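Local coordinates for quinonprotein alcohol dehydrogenase-like protein (PDB 4R5O) that is of unknown function but binds calcium and joins an immunoglobulin-like beta-sandwich domain to a seven-bladed beta-propeller, at residues S383-V388 against K408-V413; Y341-D346 against V371-P376. One frame throughout, in Å; residues are numbered along the deposited sequence.

Contact 1. Residues S383-V388 against K408-V413; sequences SGELYV and KVLHTV. With CA (calcium ion), chain M.
Glu-385 meets Leu-410 with the flank and end of its side chain, the two side chains crossing at about a right angle. Its CG lies 3.9 Å from Leu-410 CD1, and the OE2 branch reaches the same methyl at 3.2 Å, a van der Waals contact with no polar bond in it. Glu-385 OE2 also approaches the imidazole edge of His-411, nearly in the ring plane and 4.2 Å from His-411 NE2. That is too far for a bond, and the carboxylate plane is turned 69° from the ring. The proximity could still favour a proton on the imidazole.

The other oxygen is held from within its own segment. Ser-383 OG donates to Glu-385 OE1 at 2.7 Å, arriving on the anti side and 34° out of the carboxylate plane, while the backbone N of Glu-385 makes a weak return bond of 3.4 Å to Ser-383 OG. Beyond CG the glutamate chain runs extended (chi2 168°), which carries the carboxylate out to Leu-410. Replacing the glutamate by alanine removes the carboxylate, so the Ser-383 hydroxyl would probably lose its acceptor and a gap would open beside Leu-410 CD1.

In the propeller blade formed by these residues, strand 397-403 runs between strands 386-392 and 409-416, so Glu-385 touches the outermost strand from the turn that leads into 386-392. A classic beta bulge sets both Leu-410 and His-411 opposite Val-402. His-411 ND1 is hydrogen-bonded to the hydroxyl of Tyr-115, which belongs to the adjoining blade, and the two rings meet. One residue further on, the carbonyl O of Thr-412 binds a calcium ion at 2.3 Å, and two waters also coordinate the metal.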
loop_
_atom_site.group_PDB
_atom_site.type_symbol
_atom_site.label_atom_id
_atom_site.label_comp_id
_atom_site.label_asym_id
_atom_site.label_seq_id
_atom_site.Cartn_x
_atom_site.Cartn_y
_atom_site.Cartn_z
ATOM N N SER A 383 3.441 14.191 12.845
ATOM C CA SER A 383 3.525 15.612 12.474
ATOM C C SER A 383 2.160 16.314 12.390
ATOM O O SER A 383 2.104 17.539 12.440
ATOM C CB SER A 383 4.201 15.733 11.117
ATOM O OG SER A 383 3.478 14.995 10.142
ATOM N N GLY A 384 1.092 15.556 12.207
ATOM C CA GLY A 384 -0.254 16.103 12.046
ATOM C C GLY A 384 -0.571 16.485 10.607
ATOM O O GLY A 384 -1.617 17.075 10.337
ATOM N N GLU A 385 0.338 16.163 9.675
ATOM C CA GLU A 385 0.224 16.437 8.244
ATOM C C GLU A 385 -0.909 15.623 7.609
ATOM O O GLU A 385 -1.002 14.418 7.835
ATOM C CB GLU A 385 1.551 16.129 7.520
ATOM C CG GLU A 385 2.725 17.053 7.821
ATOM C CD GLU A 385 4.054 16.533 7.305
ATOM O OE1 GLU A 385 4.427 15.378 7.620
ATOM O OE2 GLU A 385 4.743 17.300 6.602
ATOM N N LEU A 386 -1.756 16.292 6.807
ATOM C CA LEU A 386 -2.888 15.703 6.081
ATOM C C LEU A 386 -2.507 15.503 4.618
ATOM O O LEU A 386 -2.032 16.436 3.976
ATOM C CB LEU A 386 -4.130 16.613 6.213
ATOM C CG LEU A 386 -5.463 16.150 5.592
ATOM C CD1 LEU A 386 -6.128 15.057 6.431
ATOM C CD2 LEU A 386 -6.413 17.294 5.511
ATOM N N TYR A 387 -2.698 14.291 4.109
ATOM C CA TYR A 387 -2.418 13.936 2.732
ATOM C C TYR A 387 -3.718 13.810 1.983
ATOM O O TYR A 387 -4.497 12.897 2.235
ATOM C CB TYR A 387 -1.609 12.638 2.629
ATOM C CG TYR A 387 -0.427 12.526 3.558
ATOM C CD1 TYR A 387 0.679 13.341 3.404
ATOM C CD2 TYR A 387 -0.351 11.513 4.496
ATOM C CE1 TYR A 387 1.785 13.231 4.241
ATOM C CE2 TYR A 387 0.755 11.381 5.329
ATOM C CZ TYR A 387 1.832 12.233 5.186
ATOM O OH TYR A 387 2.958 12.111 5.961
ATOM N N VAL A 388 -3.935 14.714 1.048
ATOM C CA VAL A 388 -5.116 14.810 0.215
ATOM C C VAL A 388 -4.771 14.464 -1.231
ATOM O O VAL A 388 -3.805 15.000 -1.772
ATOM C CB VAL A 388 -5.690 16.233 0.320
ATOM C CG1 VAL A 388 -7.001 16.337 -0.418
ATOM C CG2 VAL A 388 -5.879 16.648 1.775
ATOM N N LYS A 408 -1.190 24.602 5.502
ATOM C CA LYS A 408 -0.246 25.135 4.522
ATOM C C LYS A 408 0.318 23.988 3.698
ATOM O O LYS A 408 0.641 22.947 4.265
ATOM C CB LYS A 408 0.876 25.945 5.194
ATOM N N VAL A 409 0.422 24.172 2.362
ATOM C CA VAL A 409 0.944 23.158 1.430
ATOM C C VAL A 409 2.416 22.960 1.724
ATOM O O VAL A 409 3.169 23.930 1.753
ATOM C CB VAL A 409 0.698 23.519 -0.066
ATOM C CG1 VAL A 409 1.314 22.480 -1.006
ATOM C CG2 VAL A 409 -0.794 23.699 -0.353
ATOM N N LEU A 410 2.818 21.712 1.961
ATOM C CA LEU A 410 4.206 21.357 2.263
ATOM C C LEU A 410 4.836 20.540 1.147
ATOM O O LEU A 410 6.046 20.620 0.943
ATOM C CB LEU A 410 4.290 20.557 3.584
ATOM C CG LEU A 410 3.864 21.264 4.876
ATOM C CD1 LEU A 410 4.022 20.333 6.049
ATOM C CD2 LEU A 410 4.662 22.539 5.118
ATOM N N HIS A 411 4.032 19.709 0.467
ATOM C CA HIS A 411 4.491 18.838 -0.615
ATOM C C HIS A 411 3.427 18.655 -1.674
ATOM O O HIS A 411 2.239 18.679 -1.375
ATOM C CB HIS A 411 4.885 17.451 -0.083
ATOM C CG HIS A 411 5.860 17.459 1.049
ATOM N ND1 HIS A 411 7.200 17.500 0.832
ATOM C CD2 HIS A 411 5.642 17.420 2.378
ATOM C CE1 HIS A 411 7.762 17.504 2.028
ATOM N NE2 HIS A 411 6.864 17.440 2.984
ATOM N N THR A 412 3.860 18.438 -2.909
ATOM C CA THR A 412 3.007 18.134 -4.039
ATOM C C THR A 412 3.686 16.983 -4.756
ATOM O O THR A 412 4.839 17.116 -5.182
ATOM C CB THR A 412 2.739 19.370 -4.913
ATOM O OG1 THR A 412 2.151 20.397 -4.119
ATOM C CG2 THR A 412 1.817 19.063 -6.092
ATOM N N VAL A 413 3.019 15.837 -4.813
ATOM C CA VAL A 413 3.507 14.644 -5.498
ATOM C C VAL A 413 2.710 14.517 -6.787
ATOM O O VAL A 413 1.496 14.327 -6.733
ATOM C CB VAL A 413 3.409 13.382 -4.605
ATOM C CG1 VAL A 413 4.095 12.184 -5.261
ATOM C CG2 VAL A 413 3.984 13.640 -3.219
HETATM CA CA CA M . 6.712 17.272 -6.486
HETATM O O HOH W 1 7.191 14.662 -6.628
HETATM O O HOH W 2 5.104 18.028 -8.345
#

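Contact 2. Residues Y341-D346 against V371-P376; sequences YLVSTD and VSITAP
No ring or side-chain amide enters the touch between Val-343 and Ile-373; the aromatic ring within the two segments, that of Tyr-341, lies farther back along the same strand as Val-343. There it meets the ring of Phe-364 with the planes at about 50° and packs against Leu-377 and Leu-379, beyond the end of the 371-376 segment. The setting is the interface between two successive blades of the beta-propeller. Strand 339-343 lies between strands 332-333 and 349-353 of one blade, and strand 371-379 is the edge strand with which the next blade begins.

The join between these segments is apolar and small. Val-343 and Ile-373 both direct their CB toward the other segment, with CA atoms 7.6 Å apart, and the two side chains slant across one another. The CG1 methyl of Val-343 does most of the touching. Val-343 CG1, anti to the backbone N (chi1 -168°), points at the isoleucine and lies 3.8 Å from Ile-373 CB. Val-343 CG2 lies 4.1 Å from Ile-373 CG2, so both branches of the valine bear on the isoleucine. Around this pair the packing continues: Leu-377 touches Val-343, while Ile-349, Val-388 and Tyr-390 surround Ile-373, giving a hydrophobic layer shared by the two blades.

Farther along, the two segments approach through their backbones. The carbonyl oxygens of Asp-346 and Val-371 stand 3.9 Å apart, two acceptors with no bond between them, and the Asp-346 side chain starts out away from the other segment. The touching parts run 155° apart, nearly antiparallel, yet they do not pair as a sheet.

Ile-373 CG1 sits beside its own backbone N and its chain extends to CD1, which ends 3.6 Å from Val-343 CG1.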
loop_
_atom_site.group_PDB
_atom_site.type_symbol
_atom_site.label_atom_id
_atom_site.label_comp_id
_atom_site.label_asym_id
_atom_site.label_seq_id
_atom_site.Cartn_x
_atom_site.Cartn_y
_atom_site.Cartn_z
ATOM N N TYR A 341 -10.979 14.652 10.079
ATOM C CA TYR A 341 -10.995 15.321 8.792
ATOM C C TYR A 341 -11.976 14.580 7.878
ATOM O O TYR A 341 -11.938 13.351 7.839
ATOM C CB TYR A 341 -9.595 15.400 8.177
ATOM C CG TYR A 341 -8.619 16.239 8.959
ATOM C CD1 TYR A 341 -8.548 17.617 8.775
ATOM C CD2 TYR A 341 -7.718 15.653 9.840
ATOM C CE1 TYR A 341 -7.639 18.397 9.490
ATOM C CE2 TYR A 341 -6.792 16.423 10.546
ATOM C CZ TYR A 341 -6.765 17.797 10.374
ATOM O OH TYR A 341 -5.845 18.563 11.036
ATOM N N LEU A 342 -12.865 15.300 7.181
ATOM C CA LEU A 342 -13.818 14.675 6.265
ATOM C C LEU A 342 -13.990 15.583 5.042
ATOM O O LEU A 342 -13.736 16.782 5.128
ATOM C CB LEU A 342 -15.181 14.324 6.922
ATOM C CG LEU A 342 -16.117 15.381 7.533
ATOM C CD1 LEU A 342 -17.416 14.739 7.925
ATOM C CD2 LEU A 342 -15.541 16.037 8.782
ATOM N N VAL A 343 -14.324 14.977 3.881
ATOM C CA VAL A 343 -14.428 15.628 2.565
ATOM C C VAL A 343 -15.876 15.820 2.132
ATOM O O VAL A 343 -16.652 14.866 2.116
ATOM C CB VAL A 343 -13.699 14.804 1.480
ATOM C CG1 VAL A 343 -13.562 15.609 0.186
ATOM C CG2 VAL A 343 -12.333 14.336 1.954
ATOM N N SER A 344 -16.212 17.041 1.715
ATOM C CA SER A 344 -17.521 17.361 1.177
ATOM C C SER A 344 -17.537 17.004 -0.303
ATOM O O SER A 344 -16.475 16.860 -0.930
ATOM C CB SER A 344 -17.888 18.820 1.420
ATOM O OG SER A 344 -16.990 19.696 0.763
ATOM N N THR A 345 -18.754 16.873 -0.862
ATOM C CA THR A 345 -18.996 16.487 -2.256
ATOM C C THR A 345 -18.366 17.516 -3.283
ATOM O O THR A 345 -18.194 17.134 -4.444
ATOM C CB THR A 345 -20.511 16.326 -2.499
ATOM O OG1 THR A 345 -20.730 15.529 -3.658
ATOM C CG2 THR A 345 -21.283 17.648 -2.542
ATOM N N ASP A 346 -17.993 18.766 -2.849
ATOM C CA ASP A 346 -17.373 19.822 -3.675
ATOM C C ASP A 346 -15.816 19.741 -3.666
ATOM O O ASP A 346 -15.155 20.393 -4.485
ATOM C CB ASP A 346 -17.816 21.239 -3.232
ATOM C CG ASP A 346 -18.098 21.483 -1.749
ATOM O OD1 ASP A 346 -18.935 20.733 -1.162
ATOM O OD2 ASP A 346 -17.653 22.538 -1.227
ATOM N N VAL A 371 -11.603 20.578 -9.529
ATOM C CA VAL A 371 -10.669 19.733 -8.784
ATOM C C VAL A 371 -11.472 18.983 -7.726
ATOM O O VAL A 371 -12.228 19.601 -6.948
ATOM C CB VAL A 371 -9.495 20.541 -8.165
ATOM C CG1 VAL A 371 -8.452 19.612 -7.584
ATOM C CG2 VAL A 371 -8.842 21.461 -9.188
ATOM N N SER A 372 -11.340 17.652 -7.713
ATOM C CA SER A 372 -12.056 16.841 -6.741
ATOM C C SER A 372 -11.077 15.926 -6.003
ATOM O O SER A 372 -9.990 15.651 -6.516
ATOM C CB SER A 372 -13.164 16.034 -7.419
ATOM O OG SER A 372 -12.655 15.207 -8.449
ATOM N N ILE A 373 -11.456 15.507 -4.770
ATOM C CA ILE A 373 -10.679 14.610 -3.911
ATOM C C ILE A 373 -11.147 13.210 -4.271
ATOM O O ILE A 373 -12.335 12.909 -4.163
ATOM C CB ILE A 373 -10.825 15.001 -2.416
ATOM C CG1 ILE A 373 -10.246 16.438 -2.225
ATOM C CG2 ILE A 373 -10.123 13.966 -1.495
ATOM C CD1 ILE A 373 -10.469 17.073 -0.948
ATOM N N THR A 374 -10.227 12.392 -4.787
ATOM C CA THR A 374 -10.539 11.098 -5.397
ATOM C C THR A 374 -9.938 9.876 -4.668
ATOM O O THR A 374 -9.884 8.789 -5.248
ATOM C CB THR A 374 -10.005 11.111 -6.834
ATOM O OG1 THR A 374 -8.605 11.439 -6.810
ATOM C CG2 THR A 374 -10.770 12.111 -7.734
ATOM N N ALA A 375 -9.556 10.024 -3.399
ATOM C CA ALA A 375 -9.022 8.928 -2.597
ATOM C C ALA A 375 -9.261 9.203 -1.141
ATOM O O ALA A 375 -9.501 10.372 -0.811
ATOM C CB ALA A 375 -7.545 8.734 -2.861
ATOM N N PRO A 376 -9.223 8.184 -0.230
ATOM C CA PRO A 376 -9.416 8.489 1.198
ATOM C C PRO A 376 -8.329 9.404 1.752
ATOM O O PRO A 376 -7.195 9.370 1.274
ATOM C CB PRO A 376 -9.349 7.116 1.864
ATOM C CG PRO A 376 -8.647 6.273 0.947
ATOM C CD PRO A 376 -8.981 6.742 -0.427
#

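Contact 2 joins two neighbouring blades, whereas contact 1 spans positions within the second of them. Both segments of contact 2 precede those of contact 1 in the sequence, and the centres of the two contacts are about 15 Å apart. Strands 371-379 and 386-392, adjacent in one antiparallel sheet, connect them directly. Val-388 CG1 packs on Ile-373 CD1 at 3.6 Å, and Leu-386 CD1 lies 3.7 Å from Tyr-341 CG, so apolar side chains of the 383-388 segment reach both segments of contact 2. The calcium ion held by the carbonyl O of Thr-412 lies at contact 1; the side chain of Val-371 in contact 2 is about 10 Å from that of Thr-412.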